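Local coordinates for cell wall surface anchor family protein (Streptococcus agalactiae serogroup V, PDB 3TW0) that probably mediates attachment to host surfaces as the adhesive tip pilin of group B streptococcal pili, through a magnesium-binding von Willebrand factor type A fold, at residues L85-S90 with I272-R277; D173-M178 with P331-L336; F184-S189 with F285-K290; L200-I203 with I209-E212; K296-K299 with E303-T306. The protein carries 2 engineered substitutions. One frame throughout, in Å; residues are numbered along the deposited sequence.

In the fold
Interaction 2 lies nearest the centre of the chain and borders the magnesium site. The other four lie away from the annotated sites. Interaction 5 is its closest neighbour, with centres about 14 Å apart, and sits inside the chain loop that interaction 2 closes. Interactions 3 and 4 are nested there too. Interactions 4 and 5 are about 14 Å apart between centres; interaction 5 includes the start of helix 302-312 and interaction 4 packs on the same helix. Interaction 3 touches interaction 5, with Phe184 CE2 4.0 Å from Ile298 CG1. Interaction 1 belongs to an antiparallel sheet, its centre about 24 Å from that of interaction 2 and about 36 Å from that of interaction 4.

Interaction 1: residues L85-S90 with I272-R277; sequences LNDSVS and IYLYWR
Leu85 meets Ile272 and Leu274 with its two methyl branches. CD1 faces Ile272 tip to tip, with Leu85 CD1 4.1 Å from Ile272 CD1. The other branch goes to Leu274, where Leu85 CD2 lies 3.9 Å from Leu274 CD2 and the two side chains cross at about a right angle. Chi1 of Leu85 (69°) sets CG between the backbone N and the carbonyl carbon, and from there the two methyls part. Asp87 OD2 is 4.0 Å from Leu274 CD1, an approach to a methyl group and not a polar bond. Tyr250 and Val77 add to the shell: Leu85, Asp87 and Leu274 touch Tyr250, and Asp87 and Leu274 touch Val77. The backbone of Leu85 pairs with Val77, and that of Ile272 with Tyr250. Beyond Leu85 the chain turns. Asn86 OD1 accepts from Ser88 N at 3.0 Å, an Asx turn, while Asn86 ND2 is held by Lys95 O. Ser88 OG then accepts from Ser90 N at 2.8 Å, an ST turn. The contact is apolar packing between two strands that both pair with strand 70-78, within an antiparallel sheet distinct from the parallel sheet of the vWFA fold.

Interaction 2: residues D173-M178 with P331-L336; sequences DGVPTM and PGATPL. With ACT (acetate ion), chain F.
Val175 sets CG1 opposite its backbone N (chi1 -174°), which brings that methyl group against Pro331. Thr177 holds OG1 between its backbone N and carbonyl carbon (chi1 57°), which sends the hydroxyl to the acetate and the methyl to the proline ring. Val175 CG1 lies 3.6 Å from Pro331 O and 4.2 Å from Ala333 CB. Thr177 CG2 rests 3.8 Å from Pro331 CD, and the two side chains cross at about a right angle. A cis peptide bond precedes Pro331. Thr177 OG1 donates to acetate OXT at 2.8 Å and also accepts from Thr143 N, so two bonds fix the hydroxyl. The acetate, probably from the crystallisation liquor, is held further by Thr143 OG1 and Ser22 N. Asp173 OD1 makes a weak 3.4 Å bond with Val175 N, and Asp173 OD2 bonds Ser22 OG. The side chain of Pro331 is about 5 Å from the magnesium ion. This is the edge of the metal ion-dependent adhesion site (MIDAS) of a vWFA domain. Ser20, Ser22 and Thr143 are at the magnesium ion here; Asp18 and Asp173 also belong to the site, though the ion is not bound to them in this model.

Interaction 3: residues F184-S189 with F285-K290; sequences FNPYIS and FDPKTK
Two surface turns, one carrying Pro186 and Tyr187 and the other Pro287, meet here. The first is a type I beta turn from Asn185 to Ile188. The two proline rings cross at about a right angle, with Pro186 CB 3.5 Å from Pro287 CD. Tyr187 reaches the same ring with its hydroxyl end, and Tyr187 OH is 3.5 Å from Pro287 CG. Tyr187 sets CG beside its backbone N (chi1 -65°), which turns the ring back over Pro186 and its hydroxyl to Pro287. Tyr187 has Pro186 CG over the centre of one ring face, 3.7 Å above the plane. Asn185 OD1 accepts from Tyr187 N at 2.8 Å. Asp286 OD2 takes two backbone donors. Lys288 N meets Asp286 OD2 at 2.7 Å, nearly along the C-O bond. Thr289 N reaches Asp286 OD2 at 3.1 Å from above the carboxylate plane. Lys290 closes the same turn: its N bonds Asp286 O, and Lys290 NZ reaches Pro287 O at 3.1 Å. Pro186 also rests on Tyr192 of helix 192-201. Each side is built on an Asx turn, Asn185 in one and Asp286 in the other, and the apolar patch joins two loops at the surface.

Interaction 4: residues L200-I203 with I209-E212; sequences LNKI and ILQE
Lys202 and Glu212 close this contact with a salt bridge. The two extended chains come from opposite directions. Lys202 NZ donates to Glu212 OE2 at 2.9 Å, and that oxygen accepts with its anti lone pair. Lys202 NZ also pairs with Asp213 OD2, so the ammonium group is shared by two carboxylates, which would favour its charged form. Glu212 has chi1 67°, which places CG between the backbone N and the carbonyl carbon and directs the extended chain to the lysine. Lys202 runs at a slant past Leu210 on the way, with Lys202 CB 3.9 Å from Leu210 CD1. Beneath this polar edge Ile203 and Leu210 slide past each other in opposite directions. Their fit is tight, with Ile203 CD1 3.5 Å from Leu210 CG. Leu200 CD2 meets Ile209 CG1 at 4.3 Å. Backbone groups find partners close by. Ile203 N donates to Leu200 O at 3.1 Å, and Gln211 N is satisfied by Asn312 OD1. Ile209 O accepts a weak bond from Asn312 ND2, and the Ile209 backbone also bonds that of Leu307. Asn201 OD1 accepts from Arg206 NE in the connecting loop. The contact folds the chain back on the end of helix 192-201. Helix 302-312 is the neighbour, with Leu307 packing on both Leu200 and Ile209.

Interaction 5: residues K296-K299 with E303-T306; sequences KQIK and EPTT
The loop 296-299 packs against the first turn of helix 302-312, with Ile298 CA 7.2 Å from Glu303 CA. Lys296 and Glu303 come from opposite directions and form a salt bridge. Lys296 NZ donates to Glu303 OE2 at 3.0 Å, on the syn lone pair of that oxygen. The lysine chain bends at chi2 (66°) to reach it, while Glu303 runs out extended with CG opposite the backbone N (chi1 -176°). The other carboxylate oxygen, OE1, is served by two waters. One water accepts from Lys296 NZ at 2.6 Å and donates to Gln297 O and Glu303 OE1. The second accepts from Lys299 N at 2.8 Å and donates to Glu303 OE1 at 2.6 Å. The carboxylate is thus gripped at both oxygens, and its place at the N-terminal end of a helix would also favour the negative charge. Ile298 covers the glutamate, with Ile298 CD1 3.7 Å from Glu303 OE1, and the two side chains cross at about a right angle. The apolar side chains of Ile298 and Pro304 run past each other in opposite directions, with Ile298 CG2 3.7 Å from Pro304 CD. Lys296 also makes a cation-pi contact with Phe196 of helix 192-201, which Glu303 touches too. Further along helix 302-312, Thr305 packs on helix 145-159, and Thr305 and Thr306 on Phe341 of helix 335-344.

Interaction 1: residues L85-S90 with I272-R277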
# COMPACT_ATOMS: atom_id res chain seq x y z
N LEU A 85 -1.08 -6.53 -21.34
CA LEU A 85 -0.19 -7.67 -21.57
C LEU A 85 0.96 -7.68 -20.59
O LEU A 85 1.36 -6.64 -20.07
CB LEU A 85 0.33 -7.71 -23.02
CG LEU A 85 1.31 -6.68 -23.56
CD1 LEU A 85 1.90 -7.16 -24.92
CD2 LEU A 85 0.64 -5.34 -23.74
N ASN A 86 1.50 -8.86 -20.34
CA ASN A 86 2.68 -8.99 -19.49
C ASN A 86 3.91 -9.15 -20.38
O ASN A 86 4.01 -10.14 -21.10
CB ASN A 86 2.51 -10.20 -18.57
CG ASN A 86 3.46 -10.18 -17.37
OD1 ASN A 86 4.61 -9.77 -17.48
ND2 ASN A 86 2.97 -10.64 -16.22
N ASP A 87 4.84 -8.19 -20.35
CA ASP A 87 6.08 -8.28 -21.15
C ASP A 87 7.29 -8.94 -20.42
O ASP A 87 8.40 -8.95 -20.94
CB ASP A 87 6.48 -6.90 -21.68
CG ASP A 87 6.97 -5.97 -20.58
OD1 ASP A 87 6.43 -6.03 -19.44
OD2 ASP A 87 7.90 -5.16 -20.84
N SER A 88 7.09 -9.48 -19.23
CA SER A 88 8.17 -10.19 -18.53
C SER A 88 8.65 -11.42 -19.33
O SER A 88 7.88 -12.05 -20.06
CB SER A 88 7.73 -10.59 -17.12
OG SER A 88 8.46 -11.70 -16.65
N VAL A 89 9.94 -11.74 -19.19
CA VAL A 89 10.50 -12.93 -19.79
C VAL A 89 10.00 -14.15 -19.03
O VAL A 89 9.95 -15.22 -19.59
CB VAL A 89 12.06 -12.88 -19.78
CG1 VAL A 89 12.70 -14.25 -19.67
CG2 VAL A 89 12.56 -12.17 -21.01
N SER A 90 9.60 -14.00 -17.76
CA SER A 90 9.15 -15.19 -17.03
C SER A 90 7.64 -15.47 -16.96
O SER A 90 7.24 -16.39 -16.26
CB SER A 90 9.82 -15.36 -15.65
OG SER A 90 10.54 -14.23 -15.21
N ILE A 272 3.66 -3.80 -30.63
CA ILE A 272 2.71 -3.19 -29.69
C ILE A 272 3.48 -2.21 -28.81
O ILE A 272 4.32 -2.62 -27.98
CB ILE A 272 2.04 -4.26 -28.81
CG1 ILE A 272 1.35 -5.32 -29.67
CG2 ILE A 272 1.06 -3.60 -27.85
CD1 ILE A 272 0.84 -6.48 -28.86
N TYR A 273 3.22 -0.92 -29.01
CA TYR A 273 3.88 0.11 -28.20
C TYR A 273 3.24 0.08 -26.82
O TYR A 273 2.01 -0.04 -26.70
CB TYR A 273 3.78 1.48 -28.89
CG TYR A 273 4.75 1.52 -30.05
CD1 TYR A 273 4.39 1.00 -31.31
CD2 TYR A 273 6.05 2.00 -29.87
CE1 TYR A 273 5.31 1.00 -32.39
CE2 TYR A 273 6.97 2.01 -30.93
CZ TYR A 273 6.59 1.51 -32.18
OH TYR A 273 7.51 1.52 -33.21
N LEU A 274 4.10 0.17 -25.80
CA LEU A 274 3.74 -0.11 -24.41
C LEU A 274 3.44 1.15 -23.58
O LEU A 274 4.15 2.16 -23.67
CB LEU A 274 4.84 -0.94 -23.74
CG LEU A 274 5.12 -2.28 -24.45
CD1 LEU A 274 6.28 -2.95 -23.82
CD2 LEU A 274 3.89 -3.23 -24.46
N TYR A 275 2.35 1.06 -22.80
CA TYR A 275 1.92 2.09 -21.88
C TYR A 275 1.74 1.44 -20.51
O TYR A 275 1.43 0.23 -20.40
CB TYR A 275 0.55 2.69 -22.32
CG TYR A 275 0.58 3.38 -23.67
CD1 TYR A 275 0.70 2.64 -24.84
CD2 TYR A 275 0.49 4.76 -23.77
CE1 TYR A 275 0.76 3.24 -26.07
CE2 TYR A 275 0.54 5.39 -25.03
CZ TYR A 275 0.67 4.61 -26.16
OH TYR A 275 0.72 5.18 -27.39
N TRP A 276 1.94 2.23 -19.46
CA TRP A 276 1.60 1.81 -18.13
C TRP A 276 0.09 1.56 -18.14
O TRP A 276 -0.65 2.27 -18.83
CB TRP A 276 1.92 2.93 -17.16
CG TRP A 276 3.38 3.32 -17.15
CD1 TRP A 276 3.92 4.50 -17.54
CD2 TRP A 276 4.47 2.50 -16.73
NE1 TRP A 276 5.28 4.48 -17.39
CE2 TRP A 276 5.64 3.25 -16.89
CE3 TRP A 276 4.56 1.19 -16.23
CZ2 TRP A 276 6.90 2.75 -16.55
CZ3 TRP A 276 5.80 0.70 -15.90
CH2 TRP A 276 6.96 1.48 -16.06
N ARG A 277 -0.38 0.55 -17.42
CA ARG A 277 -1.82 0.35 -17.29
C ARG A 277 -2.39 1.57 -16.54
O ARG A 277 -1.66 2.19 -15.72
CB ARG A 277 -2.11 -0.95 -16.54
CG ARG A 277 -1.65 -2.18 -17.27
CD ARG A 277 -2.09 -3.46 -16.55
NE ARG A 277 -3.53 -3.61 -16.65
CZ ARG A 277 -4.24 -4.66 -16.26
NH1 ARG A 277 -3.68 -5.72 -15.72
NH2 ARG A 277 -5.55 -4.63 -16.42

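Interaction 2: residues D173-M178 with P331-L336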
# COMPACT_ATOMS: atom_id res chain seq x y z
N ASP A 173 8.88 0.82 5.88
CA ASP A 173 9.91 1.70 5.34
C ASP A 173 9.32 3.01 4.78
O ASP A 173 10.04 3.87 4.28
CB ASP A 173 10.80 0.96 4.31
CG ASP A 173 10.02 0.52 3.08
OD1 ASP A 173 8.95 1.10 2.81
OD2 ASP A 173 10.47 -0.39 2.36
N GLY A 174 8.00 3.15 4.89
CA GLY A 174 7.32 4.42 4.60
C GLY A 174 7.03 4.77 3.16
O GLY A 174 6.83 5.95 2.84
N VAL A 175 6.99 3.78 2.27
CA VAL A 175 6.75 4.10 0.85
C VAL A 175 5.57 3.34 0.27
O VAL A 175 5.74 2.22 -0.24
CB VAL A 175 8.01 3.88 -0.04
CG1 VAL A 175 7.75 4.36 -1.48
CG2 VAL A 175 9.25 4.58 0.56
N PRO A 176 4.36 3.92 0.38
CA PRO A 176 3.20 3.22 -0.17
C PRO A 176 3.18 3.31 -1.68
O PRO A 176 3.55 4.36 -2.24
CB PRO A 176 2.01 3.96 0.44
CG PRO A 176 2.52 5.39 0.57
CD PRO A 176 3.97 5.23 0.96
N THR A 177 2.75 2.24 -2.33
CA THR A 177 2.84 2.13 -3.78
C THR A 177 1.54 1.57 -4.35
O THR A 177 1.49 1.12 -5.49
CB THR A 177 3.97 1.16 -4.17
OG1 THR A 177 3.73 -0.11 -3.56
CG2 THR A 177 5.34 1.66 -3.71
N MET A 178 0.49 1.59 -3.54
CA MET A 178 -0.84 1.16 -3.95
C MET A 178 -1.77 1.98 -3.10
O MET A 178 -1.38 2.31 -1.98
CB MET A 178 -1.03 -0.31 -3.63
CG MET A 178 -2.24 -0.93 -4.28
SD MET A 178 -2.20 -2.76 -4.16
CE MET A 178 -1.16 -3.18 -5.59
N PRO A 331 10.27 2.22 -3.72
CA PRO A 331 10.63 2.87 -5.02
C PRO A 331 9.93 4.22 -5.29
O PRO A 331 8.75 4.39 -4.99
CB PRO A 331 10.11 1.85 -6.04
CG PRO A 331 8.81 1.36 -5.38
CD PRO A 331 9.08 1.35 -3.88
N GLY A 332 10.68 5.18 -5.87
CA GLY A 332 10.11 6.40 -6.49
C GLY A 332 9.85 7.58 -5.58
O GLY A 332 9.38 8.63 -6.03
N ALA A 333 10.18 7.44 -4.30
CA ALA A 333 10.11 8.55 -3.38
C ALA A 333 11.52 8.92 -2.94
O ALA A 333 12.46 8.16 -3.11
CB ALA A 333 9.23 8.21 -2.18
N THR A 334 11.67 10.12 -2.42
CA THR A 334 12.93 10.49 -1.79
C THR A 334 12.86 10.07 -0.32
O THR A 334 11.76 9.79 0.18
CB THR A 334 13.10 12.00 -1.80
OG1 THR A 334 12.00 12.56 -1.10
CG2 THR A 334 13.11 12.52 -3.25
N PRO A 335 14.01 10.04 0.36
CA PRO A 335 13.98 9.78 1.79
C PRO A 335 13.03 10.69 2.55
O PRO A 335 12.32 10.19 3.41
CB PRO A 335 15.44 10.03 2.23
CG PRO A 335 16.21 9.53 1.05
CD PRO A 335 15.40 10.03 -0.16
N LEU A 336 13.03 11.99 2.24
CA LEU A 336 12.18 12.98 2.92
C LEU A 336 10.68 12.75 2.71
O LEU A 336 9.88 12.82 3.64
CB LEU A 336 12.53 14.39 2.42
CG LEU A 336 12.17 15.55 3.35
CD1 LEU A 336 12.87 15.38 4.68
CD2 LEU A 336 12.56 16.87 2.70
C ACT F . 6.85 -2.49 -2.77
O ACT F . 7.42 -2.56 -1.67
OXT ACT F . 5.87 -1.71 -2.79
CH3 ACT F . 7.28 -3.29 -3.99

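Interaction 3: residues F184-S189 with F285-K290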
# COMPACT_ATOMS: atom_id res chain seq x y z
N PHE A 184 -13.72 10.76 -7.90
CA PHE A 184 -14.05 11.88 -8.76
C PHE A 184 -15.16 11.56 -9.78
O PHE A 184 -15.32 10.40 -10.25
CB PHE A 184 -12.81 12.36 -9.52
CG PHE A 184 -11.75 12.97 -8.64
CD1 PHE A 184 -11.88 14.28 -8.17
CD2 PHE A 184 -10.61 12.24 -8.30
CE1 PHE A 184 -10.88 14.86 -7.35
CE2 PHE A 184 -9.61 12.81 -7.51
CZ PHE A 184 -9.76 14.14 -7.02
N ASN A 185 -15.94 12.58 -10.13
CA ASN A 185 -17.05 12.38 -11.03
C ASN A 185 -16.76 13.06 -12.37
O ASN A 185 -16.74 14.29 -12.46
CB ASN A 185 -18.35 12.88 -10.39
CG ASN A 185 -19.57 12.62 -11.27
OD1 ASN A 185 -19.45 12.36 -12.47
ND2 ASN A 185 -20.76 12.70 -10.67
N PRO A 186 -16.49 12.25 -13.42
CA PRO A 186 -16.05 12.83 -14.67
C PRO A 186 -17.20 13.40 -15.48
O PRO A 186 -16.98 14.00 -16.52
CB PRO A 186 -15.45 11.62 -15.40
CG PRO A 186 -16.18 10.48 -14.93
CD PRO A 186 -16.56 10.78 -13.48
N TYR A 187 -18.43 13.22 -14.98
CA TYR A 187 -19.60 13.45 -15.81
C TYR A 187 -20.36 14.69 -15.42
O TYR A 187 -21.42 14.95 -15.94
CB TYR A 187 -20.50 12.22 -15.78
CG TYR A 187 -19.82 11.00 -16.40
CD1 TYR A 187 -19.00 11.14 -17.53
CD2 TYR A 187 -19.98 9.72 -15.86
CE1 TYR A 187 -18.37 10.05 -18.12
CE2 TYR A 187 -19.36 8.61 -16.44
CZ TYR A 187 -18.55 8.79 -17.57
OH TYR A 187 -17.93 7.71 -18.16
N ILE A 188 -19.81 15.47 -14.50
CA ILE A 188 -20.43 16.72 -14.12
C ILE A 188 -19.50 17.86 -14.54
O ILE A 188 -18.31 17.64 -14.77
CB ILE A 188 -20.80 16.79 -12.60
CG1 ILE A 188 -19.59 16.54 -11.70
CG2 ILE A 188 -21.95 15.86 -12.28
CD1 ILE A 188 -19.91 16.73 -10.23
N SER A 189 -20.03 19.09 -14.62
CA SER A 189 -19.14 20.22 -14.92
C SER A 189 -18.29 20.75 -13.74
O SER A 189 -17.31 21.43 -13.99
CB SER A 189 -19.91 21.37 -15.57
OG SER A 189 -20.79 21.94 -14.60
N PHE A 285 -8.76 11.37 -14.83
CA PHE A 285 -8.75 11.63 -16.27
C PHE A 285 -10.13 11.18 -16.83
O PHE A 285 -10.76 10.27 -16.27
CB PHE A 285 -7.61 10.85 -16.95
CG PHE A 285 -7.63 9.35 -16.70
CD1 PHE A 285 -8.45 8.52 -17.45
CD2 PHE A 285 -6.84 8.79 -15.70
CE1 PHE A 285 -8.50 7.14 -17.20
CE2 PHE A 285 -6.86 7.40 -15.47
CZ PHE A 285 -7.69 6.58 -16.22
N ASP A 286 -10.58 11.85 -17.89
CA ASP A 286 -11.85 11.54 -18.53
C ASP A 286 -11.79 10.12 -19.03
O ASP A 286 -10.89 9.77 -19.77
CB ASP A 286 -12.10 12.48 -19.72
CG ASP A 286 -13.49 12.30 -20.34
OD1 ASP A 286 -14.22 13.31 -20.41
OD2 ASP A 286 -13.86 11.19 -20.77
N PRO A 287 -12.75 9.29 -18.62
CA PRO A 287 -12.60 7.88 -18.98
C PRO A 287 -12.84 7.62 -20.48
O PRO A 287 -12.37 6.61 -21.01
CB PRO A 287 -13.64 7.16 -18.10
CG PRO A 287 -14.52 8.23 -17.52
CD PRO A 287 -14.02 9.57 -17.92
N LYS A 288 -13.54 8.53 -21.15
CA LYS A 288 -13.76 8.39 -22.60
C LYS A 288 -12.62 8.95 -23.43
O LYS A 288 -12.03 8.23 -24.25
CB LYS A 288 -15.11 8.99 -23.03
CG LYS A 288 -16.28 8.00 -22.83
CD LYS A 288 -16.07 6.74 -23.73
CE LYS A 288 -17.08 5.62 -23.42
NZ LYS A 288 -16.69 4.83 -22.23
N THR A 289 -12.28 10.22 -23.20
CA THR A 289 -11.25 10.89 -24.00
C THR A 289 -9.83 10.72 -23.45
O THR A 289 -8.85 11.02 -24.13
CB THR A 289 -11.50 12.40 -24.05
OG1 THR A 289 -11.17 12.94 -22.77
CG2 THR A 289 -12.95 12.72 -24.40
N LYS A 290 -9.73 10.30 -22.19
CA LYS A 290 -8.44 10.15 -21.48
C LYS A 290 -7.68 11.46 -21.15
O LYS A 290 -6.54 11.41 -20.71
CB LYS A 290 -7.52 9.14 -22.19
CG LYS A 290 -8.11 7.75 -22.40
CD LYS A 290 -8.27 6.99 -21.06
CE LYS A 290 -8.44 5.46 -21.25
NZ LYS A 290 -9.73 5.15 -21.91

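Interaction 4: residues L200-I203 with I209-E212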
# COMPACT_ATOMS: atom_id res chain seq x y z
N LEU A 200 -13.20 17.23 1.06
CA LEU A 200 -12.53 17.74 2.24
C LEU A 200 -13.53 18.41 3.20
O LEU A 200 -13.35 18.34 4.41
CB LEU A 200 -11.46 18.76 1.86
CG LEU A 200 -10.26 18.42 0.95
CD1 LEU A 200 -9.45 19.67 0.67
CD2 LEU A 200 -9.33 17.32 1.55
N ASN A 201 -14.56 19.06 2.64
CA ASN A 201 -15.51 19.85 3.42
C ASN A 201 -16.22 18.97 4.42
O ASN A 201 -16.70 19.46 5.45
CB ASN A 201 -16.51 20.63 2.52
CG ASN A 201 -15.89 21.87 1.88
OD1 ASN A 201 -14.93 22.42 2.41
ND2 ASN A 201 -16.42 22.32 0.74
N LYS A 202 -16.23 17.66 4.15
CA LYS A 202 -16.95 16.70 4.99
C LYS A 202 -16.24 16.35 6.31
O LYS A 202 -16.88 15.84 7.22
CB LYS A 202 -17.29 15.43 4.18
CG LYS A 202 -18.28 15.65 3.01
CD LYS A 202 -18.46 14.31 2.27
CE LYS A 202 -19.18 14.43 0.96
NZ LYS A 202 -19.60 13.06 0.54
N ILE A 203 -14.93 16.61 6.41
CA ILE A 203 -14.15 16.39 7.64
C ILE A 203 -14.02 17.74 8.37
O ILE A 203 -13.72 18.74 7.72
CB ILE A 203 -12.69 15.88 7.33
CG1 ILE A 203 -12.67 14.74 6.31
CG2 ILE A 203 -11.88 15.53 8.61
CD1 ILE A 203 -13.81 13.76 6.36
N ILE A 209 -10.55 12.77 3.57
CA ILE A 209 -11.69 12.42 2.76
C ILE A 209 -12.30 11.17 3.38
O ILE A 209 -11.57 10.25 3.82
CB ILE A 209 -11.27 12.11 1.30
CG1 ILE A 209 -10.70 13.36 0.61
CG2 ILE A 209 -12.44 11.52 0.50
CD1 ILE A 209 -10.28 13.16 -0.88
N LEU A 210 -13.63 11.14 3.43
CA LEU A 210 -14.33 10.02 4.04
C LEU A 210 -14.23 8.79 3.16
O LEU A 210 -14.10 8.90 1.94
CB LEU A 210 -15.81 10.36 4.32
CG LEU A 210 -16.14 11.31 5.49
CD1 LEU A 210 -17.61 11.76 5.41
CD2 LEU A 210 -15.81 10.73 6.90
N GLN A 211 -14.30 7.61 3.78
CA GLN A 211 -14.34 6.35 3.03
C GLN A 211 -15.35 6.35 1.88
O GLN A 211 -15.05 5.86 0.77
CB GLN A 211 -14.62 5.16 3.96
CG GLN A 211 -14.49 3.81 3.24
CD GLN A 211 -14.38 2.63 4.18
OE1 GLN A 211 -13.49 2.57 5.03
NE2 GLN A 211 -15.27 1.67 4.00
N GLU A 212 -16.53 6.93 2.12
CA GLU A 212 -17.62 6.93 1.15
C GLU A 212 -17.26 7.61 -0.20
O GLU A 212 -17.93 7.40 -1.20
CB GLU A 212 -18.87 7.57 1.74
CG GLU A 212 -18.67 9.06 2.00
CD GLU A 212 -19.88 9.72 2.62
OE1 GLU A 212 -20.40 9.17 3.59
OE2 GLU A 212 -20.31 10.78 2.13

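Interaction 5: residues K296-K299 with E303-T306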
# COMPACT_ATOMS: atom_id res chain seq x y z
N LYS A 296 -7.32 19.62 -10.09
CA LYS A 296 -6.73 18.78 -9.05
C LYS A 296 -6.15 17.54 -9.72
O LYS A 296 -6.83 16.93 -10.57
CB LYS A 296 -7.81 18.34 -8.05
CG LYS A 296 -7.30 17.43 -6.90
CD LYS A 296 -6.33 18.21 -5.98
CE LYS A 296 -5.43 17.27 -5.22
NZ LYS A 296 -4.55 17.91 -4.19
N GLN A 297 -4.93 17.16 -9.29
CA GLN A 297 -4.27 15.92 -9.75
C GLN A 297 -3.67 15.14 -8.60
O GLN A 297 -2.90 15.69 -7.77
CB GLN A 297 -3.18 16.20 -10.79
CG GLN A 297 -3.66 16.68 -12.18
CD GLN A 297 -2.50 17.04 -13.10
OE1 GLN A 297 -2.68 17.22 -14.31
NE2 GLN A 297 -1.32 17.16 -12.55
N ILE A 298 -4.01 13.85 -8.53
CA ILE A 298 -3.39 12.94 -7.55
C ILE A 298 -2.14 12.39 -8.24
O ILE A 298 -2.24 11.87 -9.34
CB ILE A 298 -4.38 11.83 -7.13
CG1 ILE A 298 -5.69 12.43 -6.58
CG2 ILE A 298 -3.74 10.81 -6.18
CD1 ILE A 298 -5.55 13.24 -5.29
N LYS A 299 -0.97 12.53 -7.61
CA LYS A 299 0.30 12.17 -8.27
C LYS A 299 1.15 11.17 -7.48
O LYS A 299 2.18 10.69 -7.97
CB LYS A 299 1.13 13.43 -8.55
CG LYS A 299 0.41 14.47 -9.44
CD LYS A 299 1.07 15.85 -9.33
CE LYS A 299 0.90 16.61 -10.63
NZ LYS A 299 0.49 18.05 -10.45
N GLU A 303 -0.50 10.68 -0.86
CA GLU A 303 -1.59 11.60 -0.66
C GLU A 303 -2.95 10.93 -0.42
O GLU A 303 -3.62 11.23 0.57
CB GLU A 303 -1.64 12.71 -1.74
CG GLU A 303 -2.75 13.72 -1.43
CD GLU A 303 -3.02 14.73 -2.55
OE1 GLU A 303 -2.47 14.58 -3.66
OE2 GLU A 303 -3.79 15.69 -2.30
N PRO A 304 -3.39 10.02 -1.32
CA PRO A 304 -4.70 9.45 -1.00
C PRO A 304 -4.67 8.68 0.31
O PRO A 304 -5.68 8.68 1.03
CB PRO A 304 -5.01 8.53 -2.21
CG PRO A 304 -3.66 8.37 -2.92
CD PRO A 304 -2.97 9.68 -2.69
N THR A 305 -3.52 8.08 0.65
CA THR A 305 -3.44 7.37 1.92
C THR A 305 -3.58 8.31 3.16
O THR A 305 -4.27 7.95 4.14
CB THR A 305 -2.17 6.51 2.02
OG1 THR A 305 -2.07 5.66 0.86
CG2 THR A 305 -2.22 5.66 3.26
N THR A 306 -2.88 9.44 3.12
CA THR A 306 -2.93 10.48 4.19
C THR A 306 -4.34 11.04 4.35
O THR A 306 -4.85 11.17 5.47
CB THR A 306 -1.90 11.63 3.91
OG1 THR A 306 -0.59 11.07 3.78
CG2 THR A 306 -1.89 12.67 5.05
O HOH W 1 -2.34 16.94 -5.26
O HOH W 2 -0.48 13.39 -4.94